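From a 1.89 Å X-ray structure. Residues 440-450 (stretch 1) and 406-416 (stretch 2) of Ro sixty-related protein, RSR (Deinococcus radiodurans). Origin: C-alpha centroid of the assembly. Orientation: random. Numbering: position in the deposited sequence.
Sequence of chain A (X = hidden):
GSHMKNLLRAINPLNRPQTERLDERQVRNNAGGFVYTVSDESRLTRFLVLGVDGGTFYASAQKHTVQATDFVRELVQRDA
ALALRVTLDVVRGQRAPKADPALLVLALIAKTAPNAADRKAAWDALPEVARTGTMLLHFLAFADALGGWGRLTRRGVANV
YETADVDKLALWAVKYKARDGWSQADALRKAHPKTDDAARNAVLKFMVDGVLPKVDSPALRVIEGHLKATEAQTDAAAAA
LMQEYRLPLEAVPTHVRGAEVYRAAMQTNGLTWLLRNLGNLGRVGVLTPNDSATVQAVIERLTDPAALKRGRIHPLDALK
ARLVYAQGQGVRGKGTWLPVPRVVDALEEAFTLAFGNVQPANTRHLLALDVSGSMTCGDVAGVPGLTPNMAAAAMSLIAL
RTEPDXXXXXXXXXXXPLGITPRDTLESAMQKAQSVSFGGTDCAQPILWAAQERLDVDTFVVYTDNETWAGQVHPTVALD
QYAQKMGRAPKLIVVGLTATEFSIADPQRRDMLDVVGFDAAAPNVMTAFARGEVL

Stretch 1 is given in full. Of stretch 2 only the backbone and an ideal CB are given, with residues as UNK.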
# COMPACT_ATOMS: atom_id res chain seq x y z
N GLY A 440 6.57 -27.44 15.78
CA GLY A 440 5.35 -26.88 15.25
C GLY A 440 5.35 -25.37 15.43
O GLY A 440 5.89 -24.86 16.41
N THR A 441 4.76 -24.66 14.49
CA THR A 441 4.71 -23.21 14.59
C THR A 441 3.56 -22.78 15.52
O THR A 441 2.49 -22.42 15.07
CB THR A 441 4.65 -22.54 13.21
OG1 THR A 441 5.87 -22.86 12.52
CG2 THR A 441 4.56 -21.03 13.38
N ASP A 442 3.81 -22.83 16.83
CA ASP A 442 2.76 -22.58 17.81
C ASP A 442 2.80 -21.12 18.26
O ASP A 442 3.72 -20.73 18.99
CB ASP A 442 2.99 -23.50 19.02
CG ASP A 442 1.96 -23.32 20.12
OD1 ASP A 442 1.08 -22.44 20.03
OD2 ASP A 442 2.03 -24.09 21.09
N CYS A 443 1.81 -20.35 17.85
CA CYS A 443 1.82 -18.91 18.10
C CYS A 443 1.61 -18.56 19.56
O CYS A 443 1.76 -17.41 19.93
CB CYS A 443 0.76 -18.20 17.26
SG CYS A 443 0.88 -18.47 15.43
N ALA A 444 1.24 -19.54 20.39
CA ALA A 444 1.09 -19.28 21.82
C ALA A 444 2.44 -19.33 22.50
O ALA A 444 2.69 -18.67 23.51
CB ALA A 444 0.13 -20.28 22.46
N GLN A 445 3.33 -20.12 21.94
CA GLN A 445 4.57 -20.49 22.60
C GLN A 445 5.57 -19.35 22.91
O GLN A 445 6.22 -19.35 23.97
CB GLN A 445 5.23 -21.63 21.82
CG GLN A 445 6.51 -22.14 22.44
CD GLN A 445 7.02 -23.39 21.76
OE1 GLN A 445 6.73 -23.64 20.59
NE2 GLN A 445 7.79 -24.18 22.49
N PRO A 446 5.71 -18.36 22.00
CA PRO A 446 6.59 -17.23 22.31
C PRO A 446 6.08 -16.48 23.54
O PRO A 446 6.89 -15.98 24.33
CB PRO A 446 6.46 -16.31 21.08
CG PRO A 446 6.01 -17.22 19.95
CD PRO A 446 5.11 -18.25 20.65
N ILE A 447 4.76 -16.40 23.68
CA ILE A 447 4.14 -15.67 24.78
C ILE A 447 4.27 -16.44 26.09
O ILE A 447 4.53 -15.85 27.14
CB ILE A 447 2.68 -15.37 24.48
CG1 ILE A 447 2.55 -14.66 23.14
CG2 ILE A 447 2.06 -14.52 25.61
CD1 ILE A 447 1.17 -14.73 22.57
N LEU A 448 4.05 -17.75 26.02
CA LEU A 448 4.28 -18.60 27.18
C LEU A 448 5.75 -18.52 27.59
O LEU A 448 6.08 -18.37 28.77
CB LEU A 448 3.88 -20.04 26.86
CG LEU A 448 2.43 -20.35 26.47
CD1 LEU A 448 2.33 -21.78 26.00
CD2 LEU A 448 1.45 -20.12 27.65
N TRP A 449 6.65 -18.60 26.61
CA TRP A 449 8.08 -18.57 26.89
C TRP A 449 8.50 -17.28 27.58
O TRP A 449 9.24 -17.31 28.56
CB TRP A 449 8.89 -18.76 25.61
CG TRP A 449 10.39 -18.70 25.82
CD1 TRP A 449 11.20 -19.74 26.19
CD2 TRP A 449 11.25 -17.57 25.62
NE1 TRP A 449 12.51 -19.32 26.25
CE2 TRP A 449 12.57 -18.00 25.91
CE3 TRP A 449 11.03 -16.23 25.24
CZ2 TRP A 449 13.66 -17.13 25.85
CZ3 TRP A 449 12.12 -15.37 25.17
CH2 TRP A 449 13.43 -15.83 25.46
N ALA A 450 8.05 -16.14 27.06
CA ALA A 450 8.44 -14.85 27.61
C ALA A 450 7.99 -14.71 29.07
O ALA A 450 8.71 -14.15 29.90
CB ALA A 450 7.90 -13.70 26.77
N UNK A 406 14.47 -5.72 20.54
CA UNK A 406 13.94 -6.78 19.70
C UNK A 406 14.77 -8.00 20.01
O UNK A 406 15.96 -7.91 20.23
CB UNK A 406 13.98 -6.42 18.21
N UNK A 407 14.14 -9.15 20.06
CA UNK A 407 14.88 -10.36 20.25
C UNK A 407 14.24 -11.31 19.25
O UNK A 407 13.03 -11.30 19.14
CB UNK A 407 14.84 -10.87 21.69
N UNK A 408 15.03 -12.10 18.53
CA UNK A 408 14.47 -13.09 17.59
C UNK A 408 14.65 -14.52 18.10
O UNK A 408 15.75 -14.93 18.46
CB UNK A 408 15.13 -12.95 16.22
N UNK A 409 13.54 -15.24 18.14
CA UNK A 409 13.51 -16.62 18.55
C UNK A 409 13.06 -17.44 17.34
O UNK A 409 12.53 -16.90 16.38
CB UNK A 409 12.59 -16.83 19.75
N UNK A 410 13.24 -18.76 17.42
CA UNK A 410 12.85 -19.66 16.36
C UNK A 410 12.21 -20.91 16.91
O UNK A 410 12.52 -21.33 18.04
CB UNK A 410 14.06 -20.02 15.50
N UNK A 411 11.29 -21.49 16.13
CA UNK A 411 10.59 -22.71 16.51
C UNK A 411 11.44 -23.92 16.05
O UNK A 411 11.04 -24.69 15.17
CB UNK A 411 9.19 -22.75 15.90
N UNK A 412 12.61 -24.05 16.64
CA UNK A 412 13.60 -25.04 16.20
C UNK A 412 13.50 -26.35 16.97
O UNK A 412 12.41 -26.74 17.40
CB UNK A 412 15.01 -24.47 16.35
N UNK A 413 14.63 -27.06 17.10
CA UNK A 413 14.72 -28.25 17.97
C UNK A 413 13.89 -27.97 19.22
O UNK A 413 12.99 -28.73 19.60
CB UNK A 413 16.17 -28.58 18.33
N UNK A 414 14.20 -26.85 19.85
CA UNK A 414 13.31 -26.28 20.82
C UNK A 414 13.20 -24.80 20.55
O UNK A 414 13.91 -24.26 19.69
CB UNK A 414 13.79 -26.55 22.25
N UNK A 415 12.31 -24.14 21.28
CA UNK A 415 12.10 -22.71 21.11
C UNK A 415 13.30 -21.97 21.65
O UNK A 415 13.57 -21.99 22.85
CB UNK A 415 10.82 -22.25 21.81
N UNK A 416 14.05 -21.33 20.77
CA UNK A 416 15.33 -20.80 21.18
C UNK A 416 15.67 -19.55 20.40
O UNK A 416 15.04 -19.27 19.38
CB UNK A 416 16.43 -21.85 21.00

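Position 406 lies on an extended strand, with nothing of stretch 1 nearby. The visible atoms set no preference. It is Ala 406, which makes no contact here.

At 407 the CA-to-CB bond points toward stretch 1, but the nearest atoms belong to the far end of the Trp 449 ring. A side chain that extends a few atoms beyond CB could reach it, and an apolar one would suit the indole. Leucine, isoleucine or methionine are all reasonable. Leu 407 is found. Its CD2 lies 4.0 Å from CH2 of Trp 449, at the ring edge.

Position 408 is out of reach of stretch 1. Its strand angles would suit a beta-branched residue, among many others. It is Thr 408.

Position 409 again points toward stretch 1. Its ideal CB has no close neighbour, so there is room before the face of Trp 449 is met. A long, flexible, apolar side chain fits best; methionine or leucine would do. Met 409 takes the m, m, m rotamer and lays its end over the indole. CE is 3.4 Å from CZ2 of Trp 449 and sits almost above the six-membered ring, a CH-pi contact. SD also lies over this face, as a sulfur-aromatic contact.

Position 410 is out of reach. Its phi/psi of -138/150 does not demand glycine. Gly 410 pairs through its backbone with 416, in both directions.

At 411 the CA-to-CB bond points toward stretch 1. Its ideal CB is 3.9 Å from Gly 440 O and 4.7 Å from Thr 441 CA. Beyond lies a pocket lined by Thr 441, Asp 442, Gln 445 and Pro 446. A large apolar side chain, aromatic or long aliphatic, would fill it. Phe 411 fills the space. Thr 441 CA stands over one face of its ring in a CH-pi contact. The ring edge meets carbonyl oxygen: CE1 is 3.1 Å from Asp 442 O. CZ packs 3.9 Å from CG of Pro 446.

Position 412 points away, and the choice is wide. It is Ala 412.

Position 413 is out of reach, in the turn between strands, where polar residues are common. Glu 413 forms a salt bridge with the side chain at 416.

Position 414 points sideways, with no close neighbour. A polar residue would be acceptable. It is Gln 414, its end leading away.

Position 415 points toward the helix. Its ideal CB is 3.7 Å from Gln 445 NE2 and 5.1 Å from Trp 449 CD1. A broad apolar surface follows, so an aromatic or large aliphatic residue would suit. Phe 415 turns its edge to the Trp 449 face; CD2 is 3.7 Å from CG of Trp 449. Its CZ lies 3.7 Å from CB of Pro 446, and Gln 445 CG covers one ring face.

Position 416 points away, so a long polar side chain is possible. Arg 416 completes the salt bridge: its NH2 is 2.9 Å from OE2 of Glu 413.

Stretch 2 406-416: ALTMGFAEQFR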
# COMPACT_ATOMS: atom_id res chain seq x y z
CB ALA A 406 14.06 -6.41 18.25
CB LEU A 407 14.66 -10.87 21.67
CG LEU A 407 15.04 -12.31 22.00
CD1 LEU A 407 16.52 -12.54 21.84
CD2 LEU A 407 14.62 -12.64 23.43
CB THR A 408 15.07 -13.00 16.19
OG1 THR A 408 16.40 -13.55 16.23
CG2 THR A 408 15.11 -11.55 15.72
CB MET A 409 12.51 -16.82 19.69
CG MET A 409 12.73 -15.88 20.89
SD MET A 409 14.23 -16.35 21.77
CE MET A 409 13.66 -17.87 22.53
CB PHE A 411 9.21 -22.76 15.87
CG PHE A 411 8.25 -21.64 16.27
CD1 PHE A 411 7.38 -21.79 17.35
CD2 PHE A 411 8.19 -20.46 15.55
CE1 PHE A 411 6.50 -20.79 17.68
CE2 PHE A 411 7.31 -19.45 15.89
CZ PHE A 411 6.46 -19.62 16.96
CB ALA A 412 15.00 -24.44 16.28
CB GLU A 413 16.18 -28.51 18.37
CG GLU A 413 17.22 -28.09 17.35
CD GLU A 413 17.66 -26.63 17.49
OE1 GLU A 413 17.67 -26.12 18.63
OE2 GLU A 413 18.01 -26.01 16.46
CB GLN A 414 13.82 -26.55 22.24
CG GLN A 414 15.31 -26.65 22.34
CD GLN A 414 15.72 -27.76 23.29
OE1 GLN A 414 14.86 -28.42 23.88
NE2 GLN A 414 17.03 -27.97 23.43
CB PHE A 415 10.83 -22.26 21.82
CG PHE A 415 10.39 -20.89 21.44
CD1 PHE A 415 9.78 -20.66 20.21
CD2 PHE A 415 10.59 -19.82 22.30
CE1 PHE A 415 9.38 -19.39 19.85
CE2 PHE A 415 10.19 -18.54 21.95
CZ PHE A 415 9.58 -18.32 20.72
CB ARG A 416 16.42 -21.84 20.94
CG ARG A 416 16.65 -22.15 19.47
CD ARG A 416 18.01 -22.76 19.24
NE ARG A 416 18.12 -23.33 17.91
CZ ARG A 416 18.55 -22.67 16.84
NH1 ARG A 416 18.91 -21.39 16.94
NH2 ARG A 416 18.62 -23.29 15.67
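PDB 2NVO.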